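Side-chain contacts in insulinase family protease (Yersinia pestis, PDB 3GO9), which is a predicted protease of the insulinase (M16) family of zinc metallopeptidases, though whether it is itself active is uncertain: residues Q147-A152 with V194-L199; R173-G178 with R327-I332; H278-S283 with G402-A407; K304-K309 with M345-R350. All coordinates share one frame; numbering follows the deposited sequence. Where two conformers were deposited one is given.

Contact 1 of 4, residues Q147-A152 with V194-L199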
loop_
_atom_site.group_PDB
_atom_site.type_symbol
_atom_site.label_atom_id
_atom_site.label_comp_id
_atom_site.label_asym_id
_atom_site.label_seq_id
_atom_site.Cartn_x
_atom_site.Cartn_y
_atom_site.Cartn_z
ATOM N N GLN A 147 15.438 28.474 -14.373
ATOM C CA GLN A 147 16.657 27.674 -14.479
ATOM C C GLN A 147 16.449 26.226 -14.016
ATOM O O GLN A 147 16.845 25.288 -14.705
ATOM C CB GLN A 147 17.801 28.322 -13.692
ATOM C CG GLN A 147 18.295 29.645 -14.266
ATOM C CD GLN A 147 17.235 30.761 -14.201
ATOM O OE1 GLN A 147 16.553 30.941 -13.170
ATOM N NE2 GLN A 147 17.080 31.497 -15.315
ATOM N N THR A 148 15.835 26.037 -12.855
ATOM C CA THR A 148 15.657 24.675 -12.355
ATOM C C THR A 148 14.595 23.916 -13.154
ATOM O O THR A 148 14.690 22.704 -13.361
ATOM C CB THR A 148 15.297 24.620 -10.827
ATOM O OG1 THR A 148 14.050 25.269 -10.546
ATOM C CG2 THR A 148 16.388 25.250 -9.965
ATOM N N VAL A 149 13.553 24.632 -13.573
ATOM C CA VAL A 149 12.492 24.030 -14.406
ATOM C C VAL A 149 13.067 23.566 -15.755
ATOM O O VAL A 149 12.880 22.448 -16.157
ATOM C CB VAL A 149 11.281 24.967 -14.546
ATOM C CG1 VAL A 149 10.303 24.408 -15.555
ATOM C CG2 VAL A 149 10.573 25.127 -13.174
ATOM N N ASN A 150 13.843 24.409 -16.422
ATOM C CA ASN A 150 14.501 24.028 -17.662
ATOM C C ASN A 150 15.397 22.817 -17.446
ATOM O O ASN A 150 15.317 21.856 -18.191
ATOM C CB ASN A 150 15.287 25.235 -18.191
ATOM C CG ASN A 150 15.851 25.014 -19.577
ATOM O OD1 ASN A 150 15.161 24.569 -20.499
ATOM N ND2 ASN A 150 17.137 25.375 -19.741
ATOM N N ALA A 151 16.182 22.818 -16.363
ATOM C CA ALA A 151 17.070 21.699 -16.092
ATOM C C ALA A 151 16.287 20.402 -15.873
ATOM O O ALA A 151 16.636 19.354 -16.406
ATOM C CB ALA A 151 17.958 22.021 -14.914
ATOM N N ALA A 152 15.212 20.483 -15.106
ATOM C CA ALA A 152 14.376 19.332 -14.822
ATOM C C ALA A 152 13.748 18.728 -16.087
ATOM O O ALA A 152 13.621 17.505 -16.221
ATOM C CB ALA A 152 13.253 19.737 -13.764
ATOM N N VAL A 194 6.301 26.263 -19.396
ATOM C CA VAL A 194 5.762 26.253 -18.027
ATOM C C VAL A 194 5.701 27.673 -17.536
ATOM O O VAL A 194 6.680 28.431 -17.658
ATOM C CB VAL A 194 6.673 25.436 -17.087
ATOM C CG1 VAL A 194 6.177 25.535 -15.604
ATOM C CG2 VAL A 194 6.730 23.981 -17.546
ATOM N N ASP A 195 4.563 28.024 -16.940
ATOM C CA ASP A 195 4.402 29.270 -16.260
ATOM C C ASP A 195 4.998 29.069 -14.878
ATOM O O ASP A 195 4.348 28.464 -14.007
ATOM C CB ASP A 195 2.911 29.574 -16.178
ATOM C CG ASP A 195 2.627 30.892 -15.513
ATOM O OD1 ASP A 195 1.547 31.429 -15.798
ATOM O OD2 ASP A 195 3.440 31.384 -14.720
ATOM N N VAL A 196 6.271 29.458 -14.736
ATOM C CA VAL A 196 7.028 29.178 -13.517
ATOM C C VAL A 196 6.360 29.891 -12.325
ATOM O O VAL A 196 6.316 29.357 -11.209
ATOM C CB VAL A 196 8.539 29.520 -13.684
ATOM C CG1 VAL A 196 9.257 29.467 -12.388
ATOM C CG2 VAL A 196 9.199 28.573 -14.751
ATOM N N GLU A 197 5.763 31.065 -12.575
ATOM C CA GLU A 197 5.093 31.778 -11.490
ATOM C C GLU A 197 3.888 30.977 -10.961
ATOM O O GLU A 197 3.686 30.891 -9.741
ATOM C CB GLU A 197 4.699 33.184 -11.936
ATOM C CG GLU A 197 5.943 34.065 -12.267
ATOM C CD GLU A 197 6.812 34.325 -11.059
ATOM O OE1 GLU A 197 6.263 34.450 -9.936
ATOM O OE2 GLU A 197 8.050 34.413 -11.231
ATOM N N LYS A 198 3.152 30.357 -11.852
ATOM C CA LYS A 198 1.981 29.573 -11.477
ATOM C C LYS A 198 2.433 28.308 -10.743
ATOM O O LYS A 198 1.774 27.839 -9.812
ATOM C CB LYS A 198 1.133 29.176 -12.659
ATOM C CG LYS A 198 -0.208 28.604 -12.230
ATOM C CD LYS A 198 -1.217 28.545 -13.353
ATOM C CE LYS A 198 -2.052 29.846 -13.409
ATOM N NZ LYS A 198 -3.297 29.633 -14.196
ATOM N N LEU A 199 3.538 27.750 -11.192
ATOM C CA LEU A 199 4.101 26.586 -10.491
ATOM C C LEU A 199 4.468 26.934 -9.043
ATOM O O LEU A 199 4.233 26.135 -8.137
ATOM C CB LEU A 199 5.265 26.042 -11.297
ATOM C CG LEU A 199 5.999 24.829 -10.732
ATOM C CD1 LEU A 199 5.118 23.591 -10.545
ATOM C CD2 LEU A 199 7.192 24.478 -11.568
#

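Contact 2 of 4, residues R173-G178 with R327-I332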
loop_
_atom_site.group_PDB
_atom_site.type_symbol
_atom_site.label_atom_id
_atom_site.label_comp_id
_atom_site.label_asym_id
_atom_site.label_seq_id
_atom_site.Cartn_x
_atom_site.Cartn_y
_atom_site.Cartn_z
ATOM N N ARG A 173 -6.563 1.440 -16.098
ATOM C CA ARG A 173 -7.479 2.211 -16.950
ATOM C C ARG A 173 -8.899 1.722 -16.787
ATOM O O ARG A 173 -9.821 2.519 -16.606
ATOM C CB ARG A 173 -7.090 2.183 -18.431
ATOM C CG ARG A 173 -5.777 2.846 -18.734
ATOM C CD ARG A 173 -5.727 4.257 -18.200
ATOM N NE ARG A 173 -4.477 4.904 -18.543
ATOM C CZ ARG A 173 -4.073 6.059 -18.041
ATOM N NH1 ARG A 173 -4.841 6.729 -17.171
ATOM N NH2 ARG A 173 -2.889 6.553 -18.437
ATOM N N TYR A 174 -9.075 0.420 -16.718
ATOM C CA TYR A 174 -10.428 -0.129 -16.472
ATOM C C TYR A 174 -10.928 0.216 -15.081
ATOM O O TYR A 174 -12.032 0.723 -14.907
ATOM C CB TYR A 174 -10.398 -1.654 -16.678
ATOM C CG TYR A 174 -11.738 -2.296 -16.470
ATOM C CD1 TYR A 174 -12.768 -2.144 -17.405
ATOM C CD2 TYR A 174 -12.018 -2.998 -15.347
ATOM C CE1 TYR A 174 -14.013 -2.740 -17.239
ATOM C CE2 TYR A 174 -13.289 -3.581 -15.149
ATOM C CZ TYR A 174 -14.275 -3.438 -16.092
ATOM O OH TYR A 174 -15.519 -3.989 -15.891
ATOM N N ARG A 175 -10.086 -0.034 -14.076
ATOM C CA ARG A 175 -10.472 0.144 -12.716
ATOM C C ARG A 175 -10.817 1.577 -12.350
ATOM O O ARG A 175 -11.679 1.785 -11.505
ATOM C CB ARG A 175 -9.400 -0.414 -11.760
ATOM C CG ARG A 175 -9.809 -0.516 -10.310
ATOM C CD ARG A 175 -10.859 -1.566 -10.071
ATOM N NE ARG A 175 -11.522 -1.472 -8.757
ATOM C CZ ARG A 175 -12.509 -0.623 -8.454
ATOM N NH1 ARG A 175 -12.922 0.300 -9.318
ATOM N NH2 ARG A 175 -13.044 -0.670 -7.250
ATOM N N LEU A 176 -10.162 2.535 -13.015
ATOM C CA LEU A 176 -10.379 3.968 -12.842
ATOM C C LEU A 176 -11.765 4.443 -13.314
ATOM O O LEU A 176 -12.217 5.541 -12.976
ATOM C CB LEU A 176 -9.362 4.719 -13.671
ATOM C CG LEU A 176 -7.950 4.891 -13.143
ATOM C CD1 LEU A 176 -7.074 5.525 -14.234
ATOM C CD2 LEU A 176 -7.972 5.800 -11.914
ATOM N N LYS A 177 -12.431 3.661 -14.157
ATOM C CA LYS A 177 -13.702 4.169 -14.744
ATOM C C LYS A 177 -14.741 4.461 -13.638
ATOM O O LYS A 177 -14.940 3.689 -12.666
ATOM C CB LYS A 177 -14.256 3.221 -15.787
ATOM C CG LYS A 177 -13.419 3.062 -17.021
ATOM C CD LYS A 177 -14.011 2.081 -17.967
ATOM C CE LYS A 177 -13.330 2.180 -19.349
ATOM N NZ LYS A 177 -13.643 0.989 -20.184
ATOM N N GLY A 178 -15.341 5.635 -13.737
ATOM C CA GLY A 178 -16.355 6.057 -12.790
ATOM C C GLY A 178 -15.814 6.721 -11.565
ATOM O O GLY A 178 -16.612 7.118 -10.698
ATOM N N ARG A 327 -11.315 0.689 -0.609
ATOM C CA ARG A 327 -11.899 -0.596 -1.078
ATOM C C ARG A 327 -11.017 -1.748 -0.665
ATOM O O ARG A 327 -9.812 -1.621 -0.663
ATOM C CB ARG A 327 -12.014 -0.694 -2.603
ATOM C CG ARG A 327 -12.391 0.536 -3.337
ATOM C CD ARG A 327 -13.820 0.760 -3.445
ATOM N NE ARG A 327 -14.646 -0.404 -3.818
ATOM C CZ ARG A 327 -15.950 -0.482 -3.538
ATOM N NH1 ARG A 327 -16.565 0.527 -2.916
ATOM N NH2 ARG A 327 -16.651 -1.560 -3.859
ATOM N N ALA A 328 -11.622 -2.884 -0.355
ATOM C CA ALA A 328 -10.870 -4.130 -0.103
ATOM C C ALA A 328 -10.967 -4.926 -1.397
ATOM O O ALA A 328 -12.090 -5.119 -1.897
ATOM C CB ALA A 328 -11.472 -4.928 1.053
ATOM N N GLN A 329 -9.824 -5.354 -1.946
ATOM C CA GLN A 329 -9.801 -6.131 -3.184
ATOM C C GLN A 329 -9.135 -7.469 -2.877
ATOM O O GLN A 329 -8.021 -7.497 -2.336
ATOM C CB GLN A 329 -9.056 -5.395 -4.273
ATOM C CG GLN A 329 -9.046 -6.118 -5.604
ATOM C CD GLN A 329 -8.175 -5.389 -6.617
ATOM O OE1 GLN A 329 -6.988 -5.696 -6.777
ATOM N NE2 GLN A 329 -8.756 -4.404 -7.291
ATOM N N CYS A 330 -9.805 -8.568 -3.185
ATOM C CA CYS A 330 -9.168 -9.844 -2.933
ATOM C C CYS A 330 -9.264 -10.582 -4.343
ATOM O O CYS A 330 -10.289 -10.566 -5.035
ATOM C CB CYS A 330 -9.670 -10.505 -1.550
ATOM S SG CYS A 330 -9.053 -9.808 0.363
ATOM N N ALA A 331 -8.150 -11.151 -4.771
ATOM C CA ALA A 331 -8.062 -11.791 -6.079
ATOM C C ALA A 331 -7.346 -13.140 -6.040
ATOM O O ALA A 331 -6.325 -13.283 -5.356
ATOM C CB ALA A 331 -7.318 -10.876 -7.074
ATOM N N ILE A 332 -7.856 -14.086 -6.821
ATOM C CA ILE A 332 -7.163 -15.335 -7.177
ATOM C C ILE A 332 -6.766 -15.199 -8.608
ATOM O O ILE A 332 -7.599 -15.018 -9.485
ATOM C CB ILE A 332 -8.060 -16.580 -7.017
ATOM C CG1 ILE A 332 -8.636 -16.566 -5.620
ATOM C CG2 ILE A 332 -7.275 -17.830 -7.456
ATOM C CD1 ILE A 332 -9.779 -17.538 -5.379
#

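Contact 3 of 4, residues H278-S283 with G402-A407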
loop_
_atom_site.group_PDB
_atom_site.type_symbol
_atom_site.label_atom_id
_atom_site.label_comp_id
_atom_site.label_asym_id
_atom_site.label_seq_id
_atom_site.Cartn_x
_atom_site.Cartn_y
_atom_site.Cartn_z
ATOM N N HIS A 278 -13.974 -0.917 5.717
ATOM C CA HIS A 278 -14.330 -0.206 6.956
ATOM C C HIS A 278 -13.178 -0.388 7.949
ATOM O O HIS A 278 -12.991 -1.513 8.411
ATOM C CB HIS A 278 -15.619 -0.808 7.492
ATOM C CG HIS A 278 -16.751 -0.784 6.500
ATOM N ND1 HIS A 278 -17.274 -1.925 5.922
ATOM C CD2 HIS A 278 -17.420 0.259 5.948
ATOM C CE1 HIS A 278 -18.229 -1.584 5.068
ATOM N NE2 HIS A 278 -18.335 -0.264 5.067
ATOM N N PRO A 279 -12.410 0.694 8.248
ATOM C CA PRO A 279 -11.324 0.590 9.233
ATOM C C PRO A 279 -11.765 -0.034 10.554
ATOM O O PRO A 279 -12.878 0.194 11.064
ATOM C CB PRO A 279 -10.853 2.039 9.440
ATOM C CG PRO A 279 -11.111 2.709 8.118
ATOM C CD PRO A 279 -12.474 2.075 7.699
ATOM N N ILE A 280 -10.838 -0.788 11.125
ATOM C CA ILE A 280 -11.115 -1.569 12.305
ATOM C C ILE A 280 -11.029 -0.655 13.567
ATOM O O ILE A 280 -9.962 -0.194 13.867
ATOM C CB ILE A 280 -10.084 -2.668 12.383
ATOM C CG1 ILE A 280 -10.300 -3.643 11.216
ATOM C CG2 ILE A 280 -10.178 -3.414 13.728
ATOM C CD1 ILE A 280 -9.081 -4.385 10.798
ATOM N N GLN A 281 -12.140 -0.467 14.264
ATOM C CA GLN A 281 -12.257 0.530 15.378
ATOM C C GLN A 281 -12.090 -0.117 16.721
ATOM O O GLN A 281 -11.833 0.561 17.729
ATOM C CB GLN A 281 -13.652 1.151 15.402
ATOM C CG GLN A 281 -14.002 2.115 14.285
ATOM C CD GLN A 281 -12.929 3.131 14.120
ATOM O OE1 GLN A 281 -12.972 4.227 14.717
ATOM N NE2 GLN A 281 -11.904 2.750 13.375
ATOM N N ASP A 282 -12.338 -1.406 16.779
ATOM C CA ASP A 282 -12.451 -2.063 18.048
ATOM C C ASP A 282 -12.163 -3.534 17.887
ATOM O O ASP A 282 -11.905 -4.024 16.762
ATOM C CB ASP A 282 -13.843 -1.807 18.684
ATOM C CG ASP A 282 -14.997 -2.321 17.845
ATOM O OD1 ASP A 282 -14.844 -3.369 17.208
ATOM O OD2 ASP A 282 -16.100 -1.705 17.872
ATOM N N SER A 283 -12.105 -4.207 19.027
ATOM C CA SER A 283 -11.665 -5.594 19.104
ATOM C C SER A 283 -12.611 -6.526 18.338
ATOM O O SER A 283 -12.169 -7.522 17.750
ATOM C CB SER A 283 -11.543 -6.032 20.566
ATOM O OG SER A 283 -11.064 -7.378 20.666
ATOM N N GLY A 402 -5.507 2.825 6.299
ATOM C CA GLY A 402 -6.305 2.683 7.486
ATOM C C GLY A 402 -6.467 1.264 7.984
ATOM O O GLY A 402 -7.584 0.797 8.193
ATOM N N VAL A 403 -5.355 0.573 8.183
ATOM C CA VAL A 403 -5.346 -0.792 8.705
ATOM C C VAL A 403 -4.558 -0.732 10.034
ATOM O O VAL A 403 -3.338 -0.535 10.043
ATOM C CB VAL A 403 -4.666 -1.777 7.741
ATOM C CG1 VAL A 403 -4.766 -3.180 8.278
ATOM C CG2 VAL A 403 -5.343 -1.705 6.368
ATOM N N VAL A 404 -5.272 -0.903 11.139
ATOM C CA VAL A 404 -4.771 -0.511 12.486
ATOM C C VAL A 404 -3.474 -1.179 12.975
ATOM O O VAL A 404 -3.248 -2.396 12.766
ATOM C CB VAL A 404 -5.899 -0.681 13.592
ATOM C CG1 VAL A 404 -6.212 -2.133 13.823
ATOM C CG2 VAL A 404 -5.482 0.060 14.881
ATOM N N ASP A 405 -2.639 -0.374 13.629
ATOM C CA ASP A 405 -1.345 -0.818 14.214
ATOM C C ASP A 405 -1.411 -0.806 15.734
ATOM O O ASP A 405 -1.554 0.242 16.353
ATOM C CB ASP A 405 -0.197 0.094 13.716
ATOM C CG ASP A 405 1.166 -0.345 14.164
ATOM O OD1 ASP A 405 1.244 -1.236 15.073
ATOM O OD2 ASP A 405 2.166 0.329 13.665
ATOM N N ILE A 406 -1.391 -1.983 16.330
ATOM C CA ILE A 406 -1.626 -2.126 17.745
ATOM C C ILE A 406 -0.378 -2.560 18.501
ATOM O O ILE A 406 0.513 -3.137 17.895
ATOM C CB ILE A 406 -2.811 -3.077 18.070
ATOM C CG1 ILE A 406 -2.631 -4.486 17.589
ATOM C CG2 ILE A 406 -4.075 -2.424 17.515
ATOM C CD1 ILE A 406 -3.693 -5.421 18.151
ATOM N N ALA A 407 -0.348 -2.312 19.817
ATOM C CA ALA A 407 0.783 -2.774 20.647
ATOM C C ALA A 407 1.022 -4.253 20.427
ATOM O O ALA A 407 0.083 -5.040 20.401
ATOM C CB ALA A 407 0.499 -2.498 22.134
HETATM O O HOH W 1 -8.030 -0.397 10.314
#

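Contact 4 of 4, residues K304-K309 with M345-R350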
loop_
_atom_site.group_PDB
_atom_site.type_symbol
_atom_site.label_atom_id
_atom_site.label_comp_id
_atom_site.label_asym_id
_atom_site.label_seq_id
_atom_site.Cartn_x
_atom_site.Cartn_y
_atom_site.Cartn_z
ATOM N N LYS A 304 -3.837 -24.377 -3.388
ATOM C CA LYS A 304 -2.434 -24.609 -3.668
ATOM C C LYS A 304 -2.030 -26.022 -3.377
ATOM O O LYS A 304 -1.271 -26.602 -4.158
ATOM C CB LYS A 304 -1.546 -23.693 -2.821
ATOM C CG LYS A 304 -1.500 -22.279 -3.291
ATOM C CD LYS A 304 -0.143 -21.651 -2.922
ATOM C CE LYS A 304 0.248 -21.838 -1.437
ATOM N NZ LYS A 304 1.068 -23.085 -1.213
ATOM N N GLN A 305 -2.490 -26.561 -2.254
ATOM C CA GLN A 305 -2.128 -27.927 -1.890
ATOM C C GLN A 305 -2.703 -28.902 -2.912
ATOM O O GLN A 305 -2.035 -29.876 -3.252
ATOM C CB GLN A 305 -2.664 -28.355 -0.525
ATOM C CG GLN A 305 -2.450 -27.366 0.580
ATOM C CD GLN A 305 -2.236 -28.034 1.900
ATOM O OE1 GLN A 305 -3.198 -28.492 2.550
ATOM N NE2 GLN A 305 -0.965 -28.103 2.326
ATOM N N VAL A 306 -3.961 -28.688 -3.313
ATOM C CA VAL A 306 -4.623 -29.604 -4.279
ATOM C C VAL A 306 -3.836 -29.563 -5.569
ATOM O O VAL A 306 -3.637 -30.599 -6.211
ATOM C CB VAL A 306 -6.089 -29.194 -4.540
ATOM C CG1 VAL A 306 -6.697 -30.044 -5.657
ATOM C CG2 VAL A 306 -6.943 -29.354 -3.272
ATOM N N LEU A 307 -3.420 -28.374 -5.994
ATOM C CA LEU A 307 -2.605 -28.240 -7.214
ATOM C C LEU A 307 -1.257 -28.983 -7.115
ATOM O O LEU A 307 -0.843 -29.663 -8.078
ATOM C CB LEU A 307 -2.382 -26.775 -7.562
ATOM C CG LEU A 307 -1.636 -26.462 -8.854
ATOM C CD1 LEU A 307 -2.235 -27.193 -10.080
ATOM C CD2 LEU A 307 -1.612 -24.926 -9.071
ATOM N N GLU A 308 -0.579 -28.885 -5.966
ATOM C CA GLU A 308 0.704 -29.587 -5.783
ATOM C C GLU A 308 0.496 -31.096 -5.905
ATOM O O GLU A 308 1.346 -31.823 -6.432
ATOM C CB GLU A 308 1.385 -29.181 -4.450
ATOM C CG GLU A 308 1.228 -30.126 -3.251
ATOM C CD GLU A 308 1.405 -29.427 -1.903
ATOM O OE1 GLU A 308 1.197 -28.191 -1.808
ATOM O OE2 GLU A 308 1.734 -30.122 -0.919
ATOM N N LYS A 309 -0.641 -31.592 -5.454
ATOM C CA LYS A 309 -0.901 -33.031 -5.528
ATOM C C LYS A 309 -1.441 -33.483 -6.894
ATOM O O LYS A 309 -1.243 -34.639 -7.288
ATOM C CB LYS A 309 -1.867 -33.418 -4.445
ATOM C CG LYS A 309 -1.961 -34.895 -4.225
ATOM C CD LYS A 309 -2.024 -35.226 -2.747
ATOM C CE LYS A 309 -1.911 -36.739 -2.528
ATOM N NZ LYS A 309 -3.153 -37.327 -1.979
HETATM N N MSE A 345 -9.408 -22.806 -15.346
HETATM C CA MSE A 345 -10.508 -22.151 -14.673
HETATM C C MSE A 345 -11.472 -23.163 -14.036
HETATM O O MSE A 345 -11.917 -22.993 -12.902
HETATM C CB MSE A 345 -11.273 -21.271 -15.621
HETATM C CG MSE A 345 -12.426 -20.545 -14.960
HETATM SE SE MSE A 345 -13.601 -19.537 -16.183
HETATM C CE MSE A 345 -14.502 -21.019 -17.026
ATOM N N THR A 346 -11.772 -24.226 -14.782
ATOM C CA THR A 346 -12.656 -25.292 -14.292
ATOM C C THR A 346 -12.077 -25.947 -13.031
ATOM O O THR A 346 -12.810 -26.206 -12.057
ATOM C CB THR A 346 -12.929 -26.333 -15.424
ATOM O OG1 THR A 346 -13.700 -25.705 -16.472
ATOM C CG2 THR A 346 -13.708 -27.527 -14.859
ATOM N N PHE A 347 -10.766 -26.190 -13.032
ATOM C CA PHE A 347 -10.056 -26.749 -11.880
ATOM C C PHE A 347 -10.289 -25.878 -10.656
ATOM O O PHE A 347 -10.679 -26.362 -9.606
ATOM C CB PHE A 347 -8.540 -26.830 -12.139
ATOM C CG PHE A 347 -7.745 -27.077 -10.885
ATOM C CD1 PHE A 347 -7.790 -28.322 -10.264
ATOM C CD2 PHE A 347 -6.998 -26.078 -10.290
ATOM C CE1 PHE A 347 -7.073 -28.564 -9.096
ATOM C CE2 PHE A 347 -6.277 -26.317 -9.084
ATOM C CZ PHE A 347 -6.331 -27.546 -8.490
ATOM N N VAL A 348 -10.041 -24.581 -10.786
ATOM C CA VAL A 348 -10.238 -23.679 -9.635
ATOM C C VAL A 348 -11.727 -23.561 -9.245
ATOM O O VAL A 348 -12.047 -23.549 -8.081
ATOM C CB VAL A 348 -9.602 -22.292 -9.873
ATOM C CG1 VAL A 348 -9.922 -21.348 -8.727
ATOM C CG2 VAL A 348 -8.089 -22.429 -10.032
ATOM N N ALA A 349 -12.613 -23.417 -10.221
ATOM C CA ALA A 349 -14.042 -23.211 -9.951
ATOM C C ALA A 349 -14.609 -24.426 -9.235
ATOM O O ALA A 349 -15.456 -24.313 -8.356
ATOM C CB ALA A 349 -14.814 -22.992 -11.217
ATOM N N ARG A 350 -14.115 -25.610 -9.547
ATOM C CA ARG A 350 -14.636 -26.782 -8.822
ATOM C C ARG A 350 -14.145 -26.805 -7.385
ATOM O O ARG A 350 -14.867 -27.257 -6.489
ATOM C CB ARG A 350 -14.278 -28.059 -9.581
ATOM C CG ARG A 350 -15.114 -28.212 -10.889
ATOM C CD ARG A 350 -14.786 -29.434 -11.655
ATOM N NE ARG A 350 -13.411 -29.799 -11.366
ATOM C CZ ARG A 350 -12.968 -31.024 -11.145
ATOM N NH1 ARG A 350 -13.773 -32.075 -11.227
ATOM N NH2 ARG A 350 -11.673 -31.190 -10.870
#

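Contact 1 of 4, residues Q147-A152 with V194-L199
V149 holds CG1 trans to its backbone N (chi1 172°), which leaves CG2 beside that N, and the two methyls splay toward different parts of 194-199. Helix 146-153 packs against the N-terminal end of helix 196-206 in the M16 fold, presenting one valine to its lead-in and first turn. L199 has CG anti to its N; V196 uses CG2, the branch anti to its carbonyl carbon. CG2 of V149 meets two of the three partners, lying tip to tip with L199 CD2 at 3.8 Å and with V196 CG2 at 4.0 Å. Its other branch turns to the residue ahead of the helix, where V149 CG1 sits 4.1 Å from V194 CB and the two side chains cross at a slant. L199 also packs on F70 and L74 of helix 70-80, the helix that carries the zinc ligand H72, so V149 belongs to an apolar patch shared by three helices. The helix that supplies V196 and L199 is started by D195 in the N-cap position. K198 N donates to D195 OD2 over 3.1 Å, at an N-H...O angle of 154°, from above the carboxylate plane.

Contact 2 of 4, residues R173-G178 with R327-I332
R175 and R327 cross at about a right angle, their guanidinium planes turned 79° from each other. R175 NH2 points at the side of the R327 chain and comes to 3.8 Å from R327 NE, which lies in the plane of the R175 group, at its edge. The same NH2 is 4.1 Å from R327 CD. Two cations come this near because a carboxylate joins them: R175 NH2 makes a salt bridge to D274 OD1 and R327 NH2 to D274 OD2. R175 NH2 also donates to the A250 carbonyl, so this nitrogen is held by two acceptors. R175 gets there by a chain that bends at chi2 (69°), whereas R327 folds at both chi2 and chi3, which brings its CD-NE part across the end of R175, in front of NH2. Q329, two residues along the strand and extended, comes to the rim of the R175 group at another point, also near its plane, with NE2 4.3 Å from R175 NE; that NE is buried and has no hydrogen-bonding partner in the model. Strand 327-336 lies between 267-276 and 316-324, and C330 ties it to the latter through a disulfide with C321. With D274 of strand 267-276 bridging them, the two side chains form a carboxylate-bridged arginine pair that joins helix 170-175, in the Insulinase (M16) family region, to the five-stranded sheet of the M16 inactive-domain region.

Contact 3 of 4, residues H278-S283 with G402-A407
P279-I280 and G402-V404 run side by side in the same sense, with CA atoms 5.7 Å apart for P279 and G402 and 6.4 Å for I280 and V404, and G402 turns its chain out of helix 388-401 with a positive phi (63°). This is a loop-against-loop contact of the M16 fold: each segment is a connection leading into a helix, 283-309 on one side and 408-421 on the other, and D282 caps the former through A285 N. P279 brings the edge of its ring to the other backbone, its CB 3.7 Å from G402 O. Next along, I280 and V404 cross at about a right angle. V404 places CG1 between its backbone N and carbonyl carbon (chi1 69°), and that methyl meets I280 CB at 4.2 Å, with I280 CG2 equally near. V404 CB, meanwhile, lies 4.1 Å from the I280 carbonyl O. I280 is backed by A285, L286 and Y289 of helix 283-309, whereas V404 stays at the surface. No direct hydrogen bond spans the loops; a water does it instead. It accepts from I280 N at 2.9 Å and weakly from V404 N, and lies 2.5 Å from G402 O, suspiciously short for the bond it would donate; that oxygen also accepts from W277 NE1.

Contact 4 of 4, residues K304-K309 with M345-R350
F347 reaches from its helix toward V306 and L307, and its path can be followed outward from CB. With CG anti to the backbone N (chi1 166°), the ring is directed away from helix 341-358 and toward helix 283-309. Toward 304-309, the far end of the ring does the touching. CE1 lies 3.8 Å from V306 CG1, and CZ is at the same distance from that methyl, which thus sits equidistant from the two carbons, at the edge of the ring and near its plane. The V306 and F347 side chains slide past each other in opposite directions. At the very tip, CZ also meets the next residue: L307 N is 3.9 Å off, again at the ring edge, and L307 CB is 4.1 Å away. Q312 touches both F347 and L307, and L315 adds to the cover of the ring. A zinc ion lies about 4 Å from the V306 side chain, probably the one bound by H302 and E351, residues of these same two helices. Across the segments themselves there is no hydrogen bond: a valine methyl and a leucine CB against the rim of a phenyl ring are held by dispersion, so the fit depends on shape rather than on directed bonds.

Along the chain, 147-152 opens contact 1, and before 194-199 closes it, 173-178 has already opened contact 2, so these two loops cross. The chain then enters the second half: 278-283 opens contact 3 and 304-309 opens contact 4. Strand segment 327-332 closes contact 2, crossing both; 345-350 then closes contact 4, which falls wholly within the longer loop of contact 3, finished by 402-407. Contact 1 pairs helices of the first half, contact 4 pairs helices of the second, contact 3 joins two loops, and contact 2 reaches between halves. Contacts 1 and 4 are farthest apart, their centres about 56 Å from each other.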